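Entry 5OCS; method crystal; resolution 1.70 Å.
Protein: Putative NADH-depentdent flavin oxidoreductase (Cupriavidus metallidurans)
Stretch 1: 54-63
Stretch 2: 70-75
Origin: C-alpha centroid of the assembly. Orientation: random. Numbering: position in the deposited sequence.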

ATOM      1  N   ILE D  54       8.639 -12.299  -2.086  1.00  8.25           N
ATOM      2  CA  ILE D  54       9.868 -12.485  -2.818  1.00  8.31           C
ATOM      3  C   ILE D  54      10.139 -11.184  -3.529  1.00  8.25           C
ATOM      4  O   ILE D  54       9.362 -10.827  -4.425  1.00  8.52           O
ATOM      5  CB  ILE D  54       9.768 -13.607  -3.880  1.00  8.48           C
ATOM      6  CG1 ILE D  54       9.203 -14.884  -3.258  1.00  8.35           C
ATOM      7  CG2 ILE D  54      11.151 -13.873  -4.473  1.00  8.96           C
ATOM      8  CD1 ILE D  54       8.980 -16.039  -4.230  1.00  8.85           C
ATOM      9  N   ILE D  55      11.220 -10.503  -3.121  1.00  8.34           N
ATOM     10  CA  ILE D  55      11.625  -9.256  -3.713  1.00  8.44           C
ATOM     11  C   ILE D  55      12.012  -9.502  -5.183  1.00  8.68           C
ATOM     12  O   ILE D  55      12.550 -10.573  -5.508  1.00  8.88           O
ATOM     13  CB  ILE D  55      12.771  -8.591  -2.903  1.00  8.81           C
ATOM     14  CG1 ILE D  55      12.249  -8.066  -1.550  1.00  8.84           C
ATOM     15  CG2 ILE D  55      13.408  -7.412  -3.645  1.00  9.37           C
ATOM     16  CD1 ILE D  55      13.323  -7.834  -0.512  1.00  9.11           C
ATOM     17  N   GLU D  56      11.741  -8.505  -6.027  1.00  8.52           N
ATOM     18  CA  GLU D  56      11.998  -8.552  -7.444  1.00  8.30           C
ATOM     19  C   GLU D  56      13.424  -8.977  -7.809  1.00  8.05           C
ATOM     20  O   GLU D  56      14.361  -8.862  -7.018  1.00  8.29           O
ATOM     21  CB  GLU D  56      11.783  -7.175  -8.073  1.00  8.36           C
ATOM     22  CG  GLU D  56      12.799  -6.131  -7.670  1.00  9.03           C
ATOM     23  CD  GLU D  56      12.364  -4.724  -8.062  1.00  9.31           C
ATOM     24  OE1 GLU D  56      12.558  -4.333  -9.240  1.00  9.52           O
ATOM     25  OE2 GLU D  56      11.828  -4.022  -7.183  1.00  9.63           O
ATOM     26  N   ALA D  57      13.572  -9.363  -9.060  1.00  7.93           N
ATOM     27  CA  ALA D  57      14.874  -9.678  -9.634  1.00  8.32           C
ATOM     28  C   ALA D  57      15.915  -8.633  -9.277  1.00  8.27           C
ATOM     29  O   ALA D  57      15.832  -7.440  -9.684  1.00  9.72           O
ATOM     30  CB  ALA D  57      14.769  -9.814 -11.162  1.00  8.13           C
ATOM     31  N   THR D  58      16.895  -9.062  -8.494  1.00  8.25           N
ATOM     32  CA  THR D  58      17.904  -8.193  -7.994  1.00  8.54           C
ATOM     33  C   THR D  58      19.247  -8.556  -8.629  1.00  8.41           C
ATOM     34  O   THR D  58      19.752  -9.662  -8.438  1.00  8.69           O
ATOM     35  CB  THR D  58      17.946  -8.314  -6.466  1.00  9.48           C
ATOM     36  OG1 THR D  58      16.697  -7.815  -5.953  1.00  9.75           O
ATOM     37  CG2 THR D  58      19.092  -7.491  -5.875  1.00  9.76           C
ATOM     38  N   ALA D  59      19.782  -7.616  -9.404  1.00  8.92           N
ATOM     39  CA  ALA D  59      20.976  -7.837 -10.219  1.00  9.77           C
ATOM     40  C   ALA D  59      22.197  -8.085  -9.351  1.00  9.76           C
ATOM     41  O   ALA D  59      22.463  -7.349  -8.388  1.00 10.20           O
ATOM     42  CB  ALA D  59      21.208  -6.647 -11.143  1.00  9.33           C
ATOM     43  N   VAL D  60      22.947  -9.130  -9.701  1.00 10.45           N
ATOM     44  CA  VAL D  60      24.203  -9.441  -9.054  1.00 10.26           C
ATOM     45  C   VAL D  60      25.382  -8.559  -9.529  1.00 10.53           C
ATOM     46  O   VAL D  60      26.443  -8.589  -8.909  1.00 10.90           O
ATOM     47  CB  VAL D  60      24.534 -10.971  -9.134  1.00 10.51           C
ATOM     48  CG1 VAL D  60      23.392 -11.794  -8.526  1.00 10.52           C
ATOM     49  CG2 VAL D  60      24.812 -11.414 -10.583  1.00 11.19           C
ATOM     50  N   SER D  61      25.186  -7.782 -10.581  1.00 10.79           N
ATOM     51  CA  SER D  61      26.216  -6.884 -11.110  1.00 10.78           C
ATOM     52  C   SER D  61      25.488  -5.906 -11.961  1.00 11.49           C
ATOM     53  O   SER D  61      24.382  -6.181 -12.417  1.00 10.58           O
ATOM     54  CB  SER D  61      27.240  -7.675 -11.950  1.00 10.86           C
ATOM     55  OG  SER D  61      26.648  -8.304 -13.079  1.00 11.00           O
ATOM     56  N   PRO D  62      26.108  -4.770 -12.235  1.00 12.04           N
ATOM     57  CA  PRO D  62      25.421  -3.812 -13.105  1.00 12.37           C
ATOM     58  C   PRO D  62      25.106  -4.387 -14.480  1.00 12.11           C
ATOM     59  O   PRO D  62      24.041  -4.136 -15.006  1.00 11.52           O
ATOM     60  CB  PRO D  62      26.457  -2.686 -13.289  1.00 12.99           C
ATOM     61  CG  PRO D  62      27.559  -2.947 -12.346  1.00 13.64           C
ATOM     62  CD  PRO D  62      27.377  -4.267 -11.675  1.00 12.81           C
ATOM     63  N   GLU D  63      26.055  -5.122 -15.060  1.00 11.98           N
ATOM     64  CA  GLU D  63      25.883  -5.745 -16.397  1.00 11.87           C
ATOM     65  C   GLU D  63      24.795  -6.807 -16.447  1.00 11.58           C
ATOM     66  O   GLU D  63      24.306  -7.144 -17.519  1.00 11.98           O
ATOM     67  CB  GLU D  63      27.231  -6.303 -16.976  1.00 12.26           C
ATOM     68  CG  GLU D  63      27.860  -7.544 -16.342  1.00 12.34           C
ATOM     69  CD  GLU D  63      28.777  -7.252 -15.161  1.00 12.67           C
ATOM     70  OE1 GLU D  63      28.671  -6.167 -14.558  1.00 14.78           O
ATOM     71  OE2 GLU D  63      29.597  -8.108 -14.817  1.00 15.03           O
ATOM     72  N   ASP D  70      16.791  -1.427 -12.938  1.00  9.80           N
ATOM     73  CA  ASP D  70      16.652  -2.565 -12.071  1.00  9.93           C
ATOM     74  C   ASP D  70      17.249  -2.373 -10.681  1.00  9.35           C
ATOM     75  O   ASP D  70      18.305  -1.725 -10.507  1.00  9.08           O
ATOM     76  CB  ASP D  70      17.349  -3.781 -12.660  1.00 11.07           C
ATOM     77  CG  ASP D  70      16.534  -4.460 -13.738  1.00 11.80           C
ATOM     78  OD1 ASP D  70      15.663  -3.827 -14.389  1.00 11.28           O
ATOM     79  OD2 ASP D  70      16.784  -5.701 -13.879  1.00 13.79           O
ATOM     80  N   LEU D  71      16.616  -3.036  -9.725  1.00  8.98           N
ATOM     81  CA  LEU D  71      17.132  -3.202  -8.372  1.00  9.13           C
ATOM     82  C   LEU D  71      18.423  -4.034  -8.430  1.00  8.79           C
ATOM     83  O   LEU D  71      18.526  -4.958  -9.242  1.00  9.36           O
ATOM     84  CB  LEU D  71      16.086  -3.869  -7.460  1.00  9.88           C
ATOM     85  CG  LEU D  71      16.423  -3.756  -5.973  1.00  9.72           C
ATOM     86  CD1 LEU D  71      16.409  -2.305  -5.480  1.00  9.93           C
ATOM     87  CD2 LEU D  71      15.471  -4.647  -5.192  1.00 10.03           C
ATOM     88  N   GLY D  72      19.411  -3.630  -7.645  1.00  8.69           N
ATOM     89  CA  GLY D  72      20.681  -4.311  -7.573  1.00  9.37           C
ATOM     90  C   GLY D  72      21.114  -4.564  -6.144  1.00  9.67           C
ATOM     91  O   GLY D  72      20.625  -3.931  -5.203  1.00  9.82           O
ATOM     92  N   LEU D  73      22.027  -5.503  -5.982  1.00  9.42           N
ATOM     93  CA  LEU D  73      22.694  -5.717  -4.707  1.00  9.72           C
ATOM     94  C   LEU D  73      24.167  -6.009  -4.915  1.00  9.90           C
ATOM     95  O   LEU D  73      24.674  -7.099  -4.553  1.00 10.14           O
ATOM     96  CB  LEU D  73      21.988  -6.837  -3.956  1.00 10.10           C
ATOM     97  CG  LEU D  73      22.322  -6.944  -2.481  1.00 10.22           C
ATOM     98  CD1 LEU D  73      22.171  -5.600  -1.758  1.00 10.08           C
ATOM     99  CD2 LEU D  73      21.474  -8.033  -1.841  1.00 10.25           C
ATOM    100  N   TYR D  74      24.830  -5.049  -5.540  1.00 10.04           N
ATOM    101  CA  TYR D  74      26.173  -5.264  -6.055  1.00 10.94           C
ATOM    102  C   TYR D  74      27.198  -4.278  -5.520  1.00 11.57           C
ATOM    103  O   TYR D  74      28.370  -4.287  -5.943  1.00 12.85           O
ATOM    104  CB  TYR D  74      26.161  -5.375  -7.601  1.00 10.92           C
ATOM    105  CG  TYR D  74      25.479  -4.240  -8.374  1.00 10.91           C
ATOM    106  CD1 TYR D  74      25.999  -2.945  -8.391  1.00 11.28           C
ATOM    107  CD2 TYR D  74      24.328  -4.468  -9.112  1.00 10.67           C
ATOM    108  CE1 TYR D  74      25.383  -1.917  -9.121  1.00 11.36           C
ATOM    109  CE2 TYR D  74      23.709  -3.461  -9.867  1.00 10.89           C
ATOM    110  CZ  TYR D  74      24.237  -2.184  -9.874  1.00 10.87           C
ATOM    111  OH  TYR D  74      23.608  -1.197 -10.596  1.00 11.56           O
ATOM    112  N   ASN D  75      26.787  -3.469  -4.540  1.00 11.63           N
ATOM    113  CA  ASN D  75      27.708  -2.559  -3.870  1.00 11.96           C
ATOM    114  C   ASN D  75      27.123  -2.136  -2.537  1.00 12.37           C
ATOM    115  O   ASN D  75      25.949  -2.403  -2.259  1.00 11.30           O
ATOM    116  CB  ASN D  75      28.071  -1.369  -4.755  1.00 11.90           C
ATOM    117  CG  ASN D  75      26.923  -0.460  -5.051  1.00 12.92           C
ATOM    118  OD1 ASN D  75      26.057  -0.241  -4.227  1.00 13.26           O
ATOM    119  ND2 ASN D  75      26.921   0.112  -6.251  1.00 14.18           N
TER
HETATM  120  O   HOH W   1      14.702  -5.013 -10.522  1.00  7.65           O
HETATM  121  O   HOH W   2      13.308  -3.816 -12.586  1.00 10.26           O
HETATM  122  O   HOH W   3      17.782  -7.226 -11.902  1.00 11.60           O

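A short backbone bridge is often flanked by side chains whose rotamers suit the packing around it, and this contact is a compact example. Ala59, at the end of its strand, pairs with Gly72 through two nearly straight hydrogen bonds: Ala59 N to Leu71 O (2.9 Å) and Leu73 N to Ala59 O (3.1 Å). On one flank, Leu71 points toward the strand in the t, p conformation, which carries its CD2 to 3.8 Å from Ile55 CG2 and 3.5 Å from Thr58 OG1. Thr58 adopts the m rotamer; its OG1 donates to Glu56 O (2.8 Å), while its CG2 packs 3.5 Å from Leu73 CB. One chi1 thus serves both a local hydrogen bond and an apolar contact.

On the other flank, the p rotamer of Tyr74 (chi1 53°) places its ring against the residues that follow the strand, with Pro62 over one face. Pro62 CD sits 3.7 Å from the Tyr74 ring centroid, only 9° off the normal, a CH-pi contact, whereas Ala59 O lies at the ring edge, 3.5 Å from Tyr74 CD2. Gly72 leaves room for this arrangement: an ideal CB there would come within 2.5 Å of Tyr74 CE2. Water 1 complements the bridge, accepting from Leu71 N (2.9 Å) and lying 2.8 Å from Ala57 O.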